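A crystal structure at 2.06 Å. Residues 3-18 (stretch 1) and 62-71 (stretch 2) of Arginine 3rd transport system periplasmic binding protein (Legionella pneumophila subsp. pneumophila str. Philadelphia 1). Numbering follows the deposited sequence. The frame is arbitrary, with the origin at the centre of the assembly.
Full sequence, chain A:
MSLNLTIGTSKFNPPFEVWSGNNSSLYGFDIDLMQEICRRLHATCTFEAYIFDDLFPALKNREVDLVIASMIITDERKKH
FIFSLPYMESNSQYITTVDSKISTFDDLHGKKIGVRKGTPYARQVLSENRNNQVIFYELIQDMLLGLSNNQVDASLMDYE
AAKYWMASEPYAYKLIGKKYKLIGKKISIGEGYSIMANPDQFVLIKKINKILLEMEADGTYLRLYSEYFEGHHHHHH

Stretch 1 (3-18) LNLTIGTSKFNPPFEV
Stretch 2 62-71: REVDLVIASM

Stretch 1 runs as a strand from about Asn4 to Ser10, with phi/psi near -107/130 at Ile7 and -92/139 at Gly8. It then loops through a cis peptide bond before Pro15. In the loop, Asn13 N bonds Glu17 O at 2.9 Å and Phe16 N bonds Asn13 O at 3.1 Å. Stretch 2 is extended at Leu66 (-143/167) and Val67 (-137/134), and Ser70 turns to 34/50.

The two strands are parallel. Ile7 pairs with Leu66 (CA to CA 4.9 Å) and Gly8 with Val67 (CA to CA 4.7 Å). Asp65 N donates to Thr6 O at 2.7 Å; Leu66 N reaches the same Thr6 O in a weak bond of 3.5 Å. Gly8 N donates to Leu66 O at 2.9 Å, and Ile68 N to Gly8 O at 3.1 Å. Thus Gly8 bonds through both its amide and its carbonyl.

Asp65 (chi1 -61°, chi2 -55°) turns its carboxylate back to the first strand, where OD2 accepts from Thr6 N at 2.9 Å. Ile7 (chi1 m, chi2 p) and Leu66 (m, t) share a sheet face. Ile7 CG2 packs against Ile68 CG2 at 3.5 Å, an apolar contact; Ile68 is t, t. Gly8 has no side chain, and a CB there would lie a tight 3.3 Å from Val64 CG1.

Polar groups gather beyond the paired strands. Thr9 (t) donates from OG1 to Ile68 O at 3.0 Å. Ser10 (p) donates from OG to Glu17 OE2 at 2.5 Å, and Glu17 OE2 also touches Ala69 CB at 3.3 Å. A water donates to Glu17 OE2 at 2.6 Å and accepts from Asn13 ND2 at 3.0 Å. It also hydrogen-bonds Ser70 OG at 2.9 Å, linking the stretches. Ser70 (p) places CB over one face of the Phe16 ring (chi1 -63°, chi2 -79°), 3.8 Å from its centroid, a CH-pi contact.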

# COMPACT_ATOMS: atom_id res chain seq x y z
N LEU A 3 -23.90 12.79 25.91
CA LEU A 3 -23.14 11.97 24.97
C LEU A 3 -21.95 11.33 25.67
O LEU A 3 -20.79 11.57 25.32
CB LEU A 3 -22.69 12.82 23.78
CG LEU A 3 -22.38 14.30 24.04
CD1 LEU A 3 -21.27 14.44 25.07
CD2 LEU A 3 -21.99 14.97 22.74
N ASN A 4 -22.24 10.50 26.67
CA ASN A 4 -21.21 9.81 27.44
C ASN A 4 -21.64 8.36 27.59
O ASN A 4 -22.75 8.07 28.04
CB ASN A 4 -21.06 10.48 28.81
CG ASN A 4 -19.84 9.98 29.57
OD1 ASN A 4 -19.52 10.50 30.64
ND2 ASN A 4 -19.15 8.99 29.03
N LEU A 5 -20.74 7.45 27.23
CA LEU A 5 -21.03 6.02 27.31
C LEU A 5 -20.27 5.34 28.43
O LEU A 5 -19.17 5.75 28.81
CB LEU A 5 -20.70 5.34 25.98
CG LEU A 5 -21.44 5.83 24.73
CD1 LEU A 5 -20.86 5.15 23.49
CD2 LEU A 5 -22.93 5.52 24.87
N THR A 6 -20.87 4.28 28.97
CA THR A 6 -20.28 3.48 30.03
C THR A 6 -20.07 2.08 29.46
O THR A 6 -21.03 1.37 29.18
CB THR A 6 -21.22 3.42 31.26
OG1 THR A 6 -21.36 4.73 31.82
CG2 THR A 6 -20.66 2.47 32.32
N ILE A 7 -18.81 1.70 29.28
CA ILE A 7 -18.50 0.39 28.73
C ILE A 7 -17.95 -0.58 29.76
O ILE A 7 -17.02 -0.27 30.49
CB ILE A 7 -17.46 0.49 27.58
CG1 ILE A 7 -17.94 1.46 26.50
CG2 ILE A 7 -17.23 -0.88 26.96
CD1 ILE A 7 -17.78 2.91 26.87
N GLY A 8 -18.54 -1.77 29.80
CA GLY A 8 -18.08 -2.78 30.72
C GLY A 8 -17.04 -3.64 30.02
O GLY A 8 -17.20 -3.96 28.84
N THR A 9 -15.97 -3.98 30.73
CA THR A 9 -14.90 -4.81 30.19
C THR A 9 -14.42 -5.70 31.33
O THR A 9 -14.64 -5.37 32.50
CB THR A 9 -13.73 -3.95 29.67
OG1 THR A 9 -12.76 -4.79 29.03
CG2 THR A 9 -13.07 -3.20 30.82
N SER A 10 -13.78 -6.82 31.02
CA SER A 10 -13.32 -7.72 32.08
C SER A 10 -12.16 -7.11 32.86
O SER A 10 -11.59 -6.09 32.46
CB SER A 10 -12.90 -9.07 31.51
OG SER A 10 -11.74 -8.97 30.73
N LYS A 11 -11.80 -7.75 33.96
CA LYS A 11 -10.73 -7.27 34.82
C LYS A 11 -9.32 -7.73 34.45
O LYS A 11 -8.35 -7.02 34.72
CB LYS A 11 -11.01 -7.65 36.28
CG LYS A 11 -12.01 -6.74 36.96
CD LYS A 11 -12.31 -7.20 38.38
CE LYS A 11 -13.13 -6.15 39.13
NZ LYS A 11 -13.59 -6.64 40.46
N PHE A 12 -9.19 -8.90 33.85
CA PHE A 12 -7.85 -9.37 33.52
C PHE A 12 -7.82 -10.41 32.40
O PHE A 12 -8.24 -11.56 32.58
CB PHE A 12 -7.19 -9.94 34.78
CG PHE A 12 -5.72 -10.21 34.63
CD1 PHE A 12 -4.82 -9.17 34.42
CD2 PHE A 12 -5.23 -11.52 34.68
CE1 PHE A 12 -3.45 -9.42 34.26
CE2 PHE A 12 -3.87 -11.78 34.52
CZ PHE A 12 -2.98 -10.73 34.32
N ASN A 13 -7.33 -10.00 31.25
CA ASN A 13 -7.19 -10.91 30.12
C ASN A 13 -6.33 -10.26 29.06
O ASN A 13 -6.76 -10.05 27.93
CB ASN A 13 -8.56 -11.29 29.54
CG ASN A 13 -8.44 -12.31 28.41
OD1 ASN A 13 -7.64 -13.25 28.49
ND2 ASN A 13 -9.25 -12.14 27.37
N PRO A 14 -5.09 -9.91 29.43
CA PRO A 14 -4.18 -9.28 28.48
C PRO A 14 -4.08 -10.19 27.26
O PRO A 14 -4.23 -11.41 27.38
CB PRO A 14 -2.87 -9.19 29.26
CG PRO A 14 -2.97 -10.36 30.23
CD PRO A 14 -4.40 -10.26 30.68
N PRO A 15 -3.82 -9.62 26.07
CA PRO A 15 -3.60 -8.20 25.80
C PRO A 15 -4.86 -7.39 25.50
O PRO A 15 -4.75 -6.26 25.02
CB PRO A 15 -2.66 -8.23 24.61
CG PRO A 15 -3.25 -9.35 23.82
CD PRO A 15 -3.51 -10.42 24.87
N PHE A 16 -6.04 -7.96 25.76
CA PHE A 16 -7.30 -7.26 25.48
C PHE A 16 -7.60 -6.15 26.50
O PHE A 16 -7.92 -5.03 26.13
CB PHE A 16 -8.44 -8.28 25.42
CG PHE A 16 -8.29 -9.27 24.31
CD1 PHE A 16 -8.64 -8.92 23.00
CD2 PHE A 16 -7.75 -10.53 24.54
CE1 PHE A 16 -8.44 -9.81 21.95
CE2 PHE A 16 -7.55 -11.43 23.49
CZ PHE A 16 -7.90 -11.07 22.19
N GLU A 17 -7.50 -6.48 27.78
CA GLU A 17 -7.69 -5.48 28.83
C GLU A 17 -7.18 -6.00 30.16
O GLU A 17 -7.18 -7.19 30.43
CB GLU A 17 -9.15 -5.06 28.98
CG GLU A 17 -10.11 -6.14 29.43
CD GLU A 17 -10.80 -6.80 28.27
OE1 GLU A 17 -10.71 -6.25 27.15
OE2 GLU A 17 -11.44 -7.85 28.47
N VAL A 18 -6.75 -5.06 30.99
CA VAL A 18 -6.25 -5.36 32.32
C VAL A 18 -6.64 -4.19 33.22
O VAL A 18 -6.38 -3.02 32.91
CB VAL A 18 -4.73 -5.48 32.32
CG1 VAL A 18 -4.28 -6.73 31.60
CG2 VAL A 18 -4.17 -4.28 31.65
N ARG A 62 -28.47 -2.92 32.39
CA ARG A 62 -28.16 -1.57 31.96
C ARG A 62 -27.17 -0.85 32.87
O ARG A 62 -27.18 0.39 32.95
CB ARG A 62 -29.44 -0.74 31.83
CG ARG A 62 -30.17 -0.90 30.49
CD ARG A 62 -30.64 -2.33 30.24
NE ARG A 62 -31.41 -2.40 28.99
CZ ARG A 62 -31.86 -3.53 28.45
NH1 ARG A 62 -31.63 -4.70 29.04
NH2 ARG A 62 -32.54 -3.49 27.31
N GLU A 63 -26.32 -1.61 33.56
CA GLU A 63 -25.31 -1.02 34.43
C GLU A 63 -24.29 -0.35 33.50
O GLU A 63 -23.58 0.58 33.89
CB GLU A 63 -24.60 -2.10 35.25
CG GLU A 63 -25.50 -2.83 36.25
CD GLU A 63 -24.73 -3.86 37.07
OE1 GLU A 63 -23.73 -3.49 37.71
OE2 GLU A 63 -25.14 -5.04 37.08
N VAL A 64 -24.23 -0.85 32.27
CA VAL A 64 -23.33 -0.34 31.25
C VAL A 64 -24.07 -0.29 29.92
O VAL A 64 -25.02 -1.04 29.69
CB VAL A 64 -22.09 -1.23 31.09
CG1 VAL A 64 -21.32 -1.27 32.40
CG2 VAL A 64 -22.51 -2.62 30.67
N ASP A 65 -23.63 0.60 29.03
CA ASP A 65 -24.27 0.74 27.72
C ASP A 65 -23.81 -0.32 26.73
O ASP A 65 -24.60 -0.81 25.92
CB ASP A 65 -23.98 2.12 27.16
CG ASP A 65 -24.50 3.22 28.04
OD1 ASP A 65 -25.72 3.19 28.33
OD2 ASP A 65 -23.72 4.10 28.45
N LEU A 66 -22.53 -0.67 26.81
CA LEU A 66 -21.95 -1.64 25.90
C LEU A 66 -20.93 -2.51 26.64
O LEU A 66 -20.54 -2.20 27.77
CB LEU A 66 -21.24 -0.92 24.75
CG LEU A 66 -22.10 -0.01 23.88
CD1 LEU A 66 -21.20 0.87 23.02
CD2 LEU A 66 -23.03 -0.86 23.02
N VAL A 67 -20.52 -3.59 26.00
CA VAL A 67 -19.52 -4.49 26.56
C VAL A 67 -18.52 -4.88 25.48
O VAL A 67 -18.90 -5.20 24.35
CB VAL A 67 -20.16 -5.78 27.13
CG1 VAL A 67 -19.08 -6.83 27.37
CG2 VAL A 67 -20.87 -5.47 28.44
N ILE A 68 -17.25 -4.83 25.84
CA ILE A 68 -16.16 -5.22 24.95
C ILE A 68 -15.12 -5.91 25.82
O ILE A 68 -14.48 -5.29 26.67
CB ILE A 68 -15.53 -4.00 24.23
CG1 ILE A 68 -14.44 -4.48 23.27
CG2 ILE A 68 -14.99 -2.99 25.24
CD1 ILE A 68 -13.88 -3.39 22.37
N ALA A 69 -14.99 -7.22 25.63
CA ALA A 69 -14.06 -8.03 26.39
C ALA A 69 -13.88 -9.31 25.61
O ALA A 69 -14.41 -10.36 25.99
CB ALA A 69 -14.62 -8.32 27.76
N SER A 70 -13.13 -9.23 24.51
CA SER A 70 -12.89 -10.38 23.64
C SER A 70 -14.14 -11.25 23.63
O SER A 70 -14.07 -12.46 23.82
CB SER A 70 -11.66 -11.18 24.12
OG SER A 70 -11.84 -11.74 25.41
N MSE A 71 -15.29 -10.62 23.39
CA MSE A 71 -16.56 -11.34 23.36
C MSE A 71 -16.84 -12.02 22.03
O MSE A 71 -17.08 -11.35 21.02
CB MSE A 71 -17.71 -10.39 23.67
CG MSE A 71 -18.99 -11.12 23.99
SE MSE A 71 -18.74 -12.22 25.57
CE MSE A 71 -18.54 -10.77 26.84
O HOH W 1 -11.58 -10.44 28.03